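Local coordinates for protein GP37 (Pseudomonas phage phikz, PDB 5FT0) that probably inhibits the host ribonuclease RNase E, and with it the RNA degradosome, during phage infection, at residues F203-G215 against V223-P235. Sequence-based numbering, arbitrary orientation.
Sequences FIDRTEVYFSFEG and VLFTIKIVRYNQP. With ARG (arginine), chain C.
From Arg-206/Tyr-232 to Gly-215/Val-223, strands 206-215 and 223-232 run antiparallel at 165° as the two arms of a beta hairpin, joined by paired backbone hydrogen bonds such as Val-209 N to Ile-229 O (2.9 Å). The face bearing Val-209, Phe-211, Phe-213, Phe-225, Ile-227 and Ile-229 is apolar along its middle, with Thr-207 and Arg-231 at one end, as suits a sheet packed on the long helix 158-187, which Phe-211, Phe-213, Phe-225 and Ile-227 touch. Across the strands, Ile-229 CD1 reaches Phe-211 CE1 at 3.6 Å.

The other face is largely polar. Lys-228 lies alongside Tyr-210, pointing the same way: with CG anti to the backbone N (chi1 180°), its methylenes cover one ring face, CG standing 4.0 Å from the Tyr-210 centroid in a CH-pi contact. The long aliphatic chain thus shields the ring while NZ goes on to a salt bridge with Glu-129. Tyr-210 OH bonds Glu-208 OE1 (2.7 Å), and Arg-206 NE makes a salt bridge with Glu-208 OE2 (2.7 Å) from above the carboxylate plane. Arg-206 NH1 makes a second one with Asp-205 OD1; Asp-205 OD2 bonds His-252 of the second subunit. Farther along, Ser-212 OG donates to Thr-226 OG1 (2.8 Å), small hydroxyls fitting a closely spaced non-hydrogen-bonded pair; Thr-226 OG1 in turn bonds Val-134 O, and Ser-212 OG also bonds Val-136 N. At the far end Glu-214 OE1 meets NH1 of the bound arginine, at a distance short enough to be doubtful in detail.

With both carboxylate oxygens engaged and Lys-228 NZ 4.4 Å from Glu-208 OE2, beyond a salt bridge, the buried Glu-208 is probably stabilised as an anion, its charge balanced within a network that leads to the subunit interface.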
loop_
_atom_site.group_PDB
_atom_site.type_symbol
_atom_site.label_atom_id
_atom_site.label_comp_id
_atom_site.label_asym_id
_atom_site.label_seq_id
_atom_site.Cartn_x
_atom_site.Cartn_y
_atom_site.Cartn_z
ATOM N N PHE A 203 -12.354 22.742 3.510
ATOM C CA PHE A 203 -11.051 22.946 2.904
ATOM C C PHE A 203 -11.253 23.539 1.516
ATOM O O PHE A 203 -12.381 23.656 1.026
ATOM C CB PHE A 203 -10.267 21.628 2.843
ATOM C CG PHE A 203 -10.075 20.978 4.186
ATOM C CD1 PHE A 203 -11.080 20.203 4.747
ATOM C CD2 PHE A 203 -8.894 21.146 4.888
ATOM C CE1 PHE A 203 -10.912 19.607 5.986
ATOM C CE2 PHE A 203 -8.716 20.551 6.128
ATOM C CZ PHE A 203 -9.728 19.780 6.677
ATOM N N ILE A 204 -10.148 23.930 0.881
ATOM C CA ILE A 204 -10.260 24.506 -0.457
ATOM C C ILE A 204 -10.807 23.485 -1.441
ATOM O O ILE A 204 -11.554 23.839 -2.362
ATOM C CB ILE A 204 -8.903 25.068 -0.926
ATOM C CG1 ILE A 204 -7.757 24.147 -0.499
ATOM C CG2 ILE A 204 -8.701 26.485 -0.405
ATOM C CD1 ILE A 204 -6.389 24.642 -0.925
ATOM N N ASP A 205 -10.481 22.206 -1.252
ATOM C CA ASP A 205 -10.815 21.179 -2.228
ATOM C C ASP A 205 -11.831 20.157 -1.730
ATOM O O ASP A 205 -12.187 19.249 -2.490
ATOM C CB ASP A 205 -9.538 20.457 -2.686
ATOM C CG ASP A 205 -8.836 19.719 -1.556
ATOM O OD1 ASP A 205 -9.167 19.961 -0.376
ATOM O OD2 ASP A 205 -7.942 18.898 -1.847
ATOM N N ARG A 206 -12.319 20.275 -0.497
ATOM C CA ARG A 206 -13.216 19.253 0.033
ATOM C C ARG A 206 -13.895 19.763 1.295
ATOM O O ARG A 206 -13.459 20.743 1.908
ATOM C CB ARG A 206 -12.464 17.954 0.340
ATOM C CG ARG A 206 -11.525 18.081 1.527
ATOM C CD ARG A 206 -10.487 16.971 1.561
ATOM N NE ARG A 206 -9.723 17.006 2.802
ATOM C CZ ARG A 206 -8.678 17.798 3.019
ATOM N NH1 ARG A 206 -8.261 18.625 2.071
ATOM N NH2 ARG A 206 -8.047 17.760 4.184
ATOM N N THR A 207 -14.965 19.069 1.680
ATOM C CA THR A 207 -15.641 19.270 2.954
ATOM C C THR A 207 -15.585 17.970 3.744
ATOM O O THR A 207 -15.894 16.902 3.206
ATOM C CB THR A 207 -17.100 19.696 2.761
ATOM O OG1 THR A 207 -17.155 20.919 2.017
ATOM C CG2 THR A 207 -17.781 19.896 4.113
ATOM N N GLU A 208 -15.192 18.061 5.011
ATOM C CA GLU A 208 -15.143 16.910 5.903
ATOM C C GLU A 208 -16.059 17.159 7.091
ATOM O O GLU A 208 -15.953 18.195 7.758
ATOM C CB GLU A 208 -13.711 16.635 6.376
ATOM C CG GLU A 208 -12.753 16.278 5.248
ATOM C CD GLU A 208 -11.340 16.012 5.734
ATOM O OE1 GLU A 208 -11.058 16.259 6.926
ATOM O OE2 GLU A 208 -10.509 15.550 4.921
ATOM N N VAL A 209 -16.959 16.216 7.351
ATOM C CA VAL A 209 -17.865 16.277 8.491
ATOM C C VAL A 209 -17.529 15.113 9.413
ATOM O O VAL A 209 -17.498 13.954 8.979
ATOM C CB VAL A 209 -19.338 16.236 8.056
ATOM C CG1 VAL A 209 -20.245 16.387 9.263
ATOM C CG2 VAL A 209 -19.622 17.329 7.037
ATOM N N TYR A 210 -17.274 15.419 10.679
ATOM C CA TYR A 210 -16.907 14.424 11.675
ATOM C C TYR A 210 -18.062 14.220 12.642
ATOM O O TYR A 210 -18.578 15.186 13.213
ATOM C CB TYR A 210 -15.650 14.851 12.438
ATOM C CG TYR A 210 -14.395 14.862 11.596
ATOM C CD1 TYR A 210 -14.147 15.889 10.693
ATOM C CD2 TYR A 210 -13.450 13.850 11.712
ATOM C CE1 TYR A 210 -13.001 15.902 9.920
ATOM C CE2 TYR A 210 -12.298 13.856 10.946
ATOM C CZ TYR A 210 -12.080 14.886 10.050
ATOM O OH TYR A 210 -10.936 14.900 9.283
ATOM N N PHE A 211 -18.463 12.965 12.821
ATOM C CA PHE A 211 -19.478 12.578 13.794
ATOM C C PHE A 211 -18.790 11.753 14.874
ATOM O O PHE A 211 -18.418 10.600 14.635
ATOM C CB PHE A 211 -20.605 11.781 13.136
ATOM C CG PHE A 211 -21.229 12.465 11.950
ATOM C CD1 PHE A 211 -20.689 12.321 10.682
ATOM C CD2 PHE A 211 -22.364 13.244 12.102
ATOM C CE1 PHE A 211 -21.265 12.946 9.593
ATOM C CE2 PHE A 211 -22.943 13.870 11.016
ATOM C CZ PHE A 211 -22.393 13.721 9.760
ATOM N N SER A 212 -18.623 12.338 16.056
ATOM C CA SER A 212 -17.923 11.684 17.150
ATOM C C SER A 212 -18.898 11.290 18.253
ATOM O O SER A 212 -19.941 11.922 18.442
ATOM C CB SER A 212 -16.826 12.586 17.716
ATOM O OG SER A 212 -15.786 12.746 16.772
ATOM N N PHE A 213 -18.544 10.233 18.981
ATOM C CA PHE A 213 -19.419 9.660 19.990
ATOM C C PHE A 213 -18.594 9.224 21.190
ATOM O O PHE A 213 -17.434 8.827 21.056
ATOM C CB PHE A 213 -20.204 8.462 19.439
ATOM C CG PHE A 213 -20.943 8.758 18.166
ATOM C CD1 PHE A 213 -22.204 9.331 18.197
ATOM C CD2 PHE A 213 -20.377 8.464 16.939
ATOM C CE1 PHE A 213 -22.883 9.606 17.030
ATOM C CE2 PHE A 213 -21.054 8.736 15.764
ATOM C CZ PHE A 213 -22.308 9.308 15.810
ATOM N N GLU A 214 -19.212 9.303 22.366
ATOM C CA GLU A 214 -18.614 8.856 23.616
ATOM C C GLU A 214 -19.561 7.858 24.259
ATOM O O GLU A 214 -20.749 8.151 24.428
ATOM C CB GLU A 214 -18.357 10.029 24.567
ATOM C CG GLU A 214 -17.505 11.137 23.979
ATOM C CD GLU A 214 -17.541 12.400 24.820
ATOM O OE1 GLU A 214 -16.775 12.486 25.799
ATOM O OE2 GLU A 214 -18.343 13.306 24.505
ATOM N N GLY A 215 -19.042 6.692 24.622
ATOM C CA GLY A 215 -19.864 5.613 25.132
ATOM C C GLY A 215 -19.416 5.152 26.504
ATOM O O GLY A 215 -18.225 5.141 26.816
ATOM N N VAL A 223 -15.664 4.739 25.700
ATOM C CA VAL A 223 -15.560 4.215 24.344
ATOM C C VAL A 223 -15.727 5.381 23.382
ATOM O O VAL A 223 -16.701 6.138 23.481
ATOM C CB VAL A 223 -16.605 3.121 24.070
ATOM C CG1 VAL A 223 -16.494 2.643 22.632
ATOM C CG2 VAL A 223 -16.420 1.963 25.038
ATOM N N LEU A 224 -14.781 5.529 22.461
ATOM C CA LEU A 224 -14.786 6.609 21.486
ATOM C C LEU A 224 -14.961 6.035 20.088
ATOM O O LEU A 224 -14.422 4.971 19.776
ATOM C CB LEU A 224 -13.487 7.424 21.548
ATOM C CG LEU A 224 -13.111 8.049 22.895
ATOM C CD1 LEU A 224 -11.778 8.773 22.785
ATOM C CD2 LEU A 224 -14.200 8.991 23.379
ATOM N N PHE A 225 -15.706 6.751 19.248
ATOM C CA PHE A 225 -15.899 6.349 17.863
ATOM C C PHE A 225 -16.213 7.585 17.036
ATOM O O PHE A 225 -17.021 8.424 17.444
ATOM C CB PHE A 225 -17.026 5.316 17.721
ATOM C CG PHE A 225 -16.958 4.512 16.447
ATOM C CD1 PHE A 225 -17.347 5.063 15.235
ATOM C CD2 PHE A 225 -16.510 3.204 16.467
ATOM C CE1 PHE A 225 -17.281 4.321 14.068
ATOM C CE2 PHE A 225 -16.446 2.455 15.303
ATOM C CZ PHE A 225 -16.830 3.016 14.104
ATOM N N THR A 226 -15.569 7.693 15.878
ATOM C CA THR A 226 -15.801 8.794 14.955
ATOM C C THR A 226 -16.087 8.238 13.567
ATOM O O THR A 226 -15.471 7.256 13.142
ATOM C CB THR A 226 -14.593 9.752 14.903
ATOM O OG1 THR A 226 -14.432 10.396 16.176
ATOM C CG2 THR A 226 -14.786 10.818 13.834
ATOM N N ILE A 227 -17.044 8.854 12.880
ATOM C CA ILE A 227 -17.303 8.598 11.471
ATOM C C ILE A 227 -16.999 9.876 10.707
ATOM O O ILE A 227 -17.525 10.943 11.044
ATOM C CB ILE A 227 -18.755 8.150 11.226
ATOM C CG1 ILE A 227 -19.057 6.869 12.003
ATOM C CG2 ILE A 227 -19.002 7.950 9.741
ATOM C CD1 ILE A 227 -20.458 6.351 11.790
ATOM N N LYS A 228 -16.144 9.774 9.695
ATOM C CA LYS A 228 -15.796 10.906 8.847
ATOM C C LYS A 228 -16.416 10.710 7.475
ATOM O O LYS A 228 -16.310 9.627 6.890
ATOM C CB LYS A 228 -14.280 11.066 8.714
ATOM C CG LYS A 228 -13.882 12.243 7.824
ATOM C CD LYS A 228 -12.373 12.402 7.712
ATOM C CE LYS A 228 -11.762 11.353 6.811
ATOM N NZ LYS A 228 -10.296 11.561 6.645
ATOM N N ILE A 229 -17.067 11.754 6.969
ATOM C CA ILE A 229 -17.641 11.761 5.632
ATOM C C ILE A 229 -17.015 12.914 4.862
ATOM O O ILE A 229 -16.909 14.031 5.383
ATOM C CB ILE A 229 -19.174 11.886 5.674
ATOM C CG1 ILE A 229 -19.764 10.755 6.517
ATOM C CG2 ILE A 229 -19.750 11.849 4.264
ATOM C CD1 ILE A 229 -21.253 10.852 6.708
ATOM N N VAL A 230 -16.594 12.641 3.630
ATOM C CA VAL A 230 -15.880 13.610 2.808
ATOM C C VAL A 230 -16.700 13.891 1.558
ATOM O O VAL A 230 -17.114 12.961 0.858
ATOM C CB VAL A 230 -14.475 13.109 2.425
ATOM C CG1 VAL A 230 -13.722 14.183 1.644
ATOM C CG2 VAL A 230 -13.700 12.697 3.666
ATOM N N ARG A 231 -16.934 15.171 1.286
ATOM C CA ARG A 231 -17.441 15.623 -0.001
ATOM C C ARG A 231 -16.329 16.380 -0.709
ATOM O O ARG A 231 -15.737 17.298 -0.132
ATOM C CB ARG A 231 -18.666 16.521 0.153
ATOM C CG ARG A 231 -19.269 16.945 -1.180
ATOM C CD ARG A 231 -20.033 18.247 -1.044
ATOM N NE ARG A 231 -20.947 18.472 -2.161
ATOM C CZ ARG A 231 -20.676 19.244 -3.209
ATOM N NH1 ARG A 231 -19.511 19.875 -3.292
ATOM N NH2 ARG A 231 -21.573 19.389 -4.175
ATOM N N TYR A 232 -16.042 15.991 -1.944
ATOM C CA TYR A 232 -14.973 16.615 -2.700
ATOM C C TYR A 232 -15.523 17.803 -3.492
ATOM O O TYR A 232 -16.717 18.105 -3.452
ATOM C CB TYR A 232 -14.288 15.568 -3.576
ATOM C CG TYR A 232 -13.637 14.481 -2.745
ATOM C CD1 TYR A 232 -12.403 14.691 -2.140
ATOM C CD2 TYR A 232 -14.269 13.261 -2.537
ATOM C CE1 TYR A 232 -11.808 13.713 -1.368
ATOM C CE2 TYR A 232 -13.680 12.273 -1.766
ATOM C CZ TYR A 232 -12.451 12.505 -1.184
ATOM O OH TYR A 232 -11.860 11.530 -0.415
ATOM N N ASN A 233 -14.634 18.494 -4.216
ATOM C CA ASN A 233 -14.994 19.779 -4.814
ATOM C C ASN A 233 -16.214 19.673 -5.725
ATOM O O ASN A 233 -16.986 20.632 -5.834
ATOM C CB ASN A 233 -13.801 20.361 -5.575
ATOM C CG ASN A 233 -13.214 19.386 -6.576
ATOM O OD1 ASN A 233 -13.076 18.193 -6.294
ATOM N ND2 ASN A 233 -12.864 19.889 -7.755
ATOM N N GLN A 234 -16.414 18.525 -6.367
ATOM C CA GLN A 234 -17.608 18.244 -7.150
ATOM C C GLN A 234 -18.211 16.912 -6.721
ATOM O O GLN A 234 -17.486 16.008 -6.291
ATOM C CB GLN A 234 -17.299 18.212 -8.657
ATOM C CG GLN A 234 -17.747 19.455 -9.433
ATOM C CD GLN A 234 -16.911 20.690 -9.126
ATOM O OE1 GLN A 234 -15.691 20.690 -9.308
ATOM N NE2 GLN A 234 -17.566 21.753 -8.671
ATOM N N PRO A 235 -19.535 16.770 -6.817
ATOM C CA PRO A 235 -20.200 15.543 -6.347
ATOM C C PRO A 235 -19.795 14.309 -7.144
ATOM O O PRO A 235 -19.206 14.396 -8.221
ATOM C CB PRO A 235 -21.692 15.851 -6.529
ATOM C CG PRO A 235 -21.754 17.079 -7.396
ATOM C CD PRO A 235 -20.498 17.834 -7.141
HETATM N N ARG C . -19.281 11.314 28.044
HETATM C CA ARG C . -19.266 11.527 29.484
HETATM C C ARG C . -20.437 12.410 29.911
HETATM O O ARG C . -20.865 13.299 29.175
HETATM C CB ARG C . -17.939 12.153 29.910
HETATM C CG ARG C . -17.624 13.441 29.171
HETATM C CD ARG C . -16.210 13.913 29.434
HETATM N NE ARG C . -15.969 15.211 28.812
HETATM C CZ ARG C . -15.599 15.377 27.546
HETATM N NH1 ARG C . -15.420 14.323 26.762
HETATM N NH2 ARG C . -15.405 16.598 27.065
HETATM O OXT ARG C . -20.986 12.252 31.000
HETATM O O HOH W 1 -10.923 17.647 -3.848
#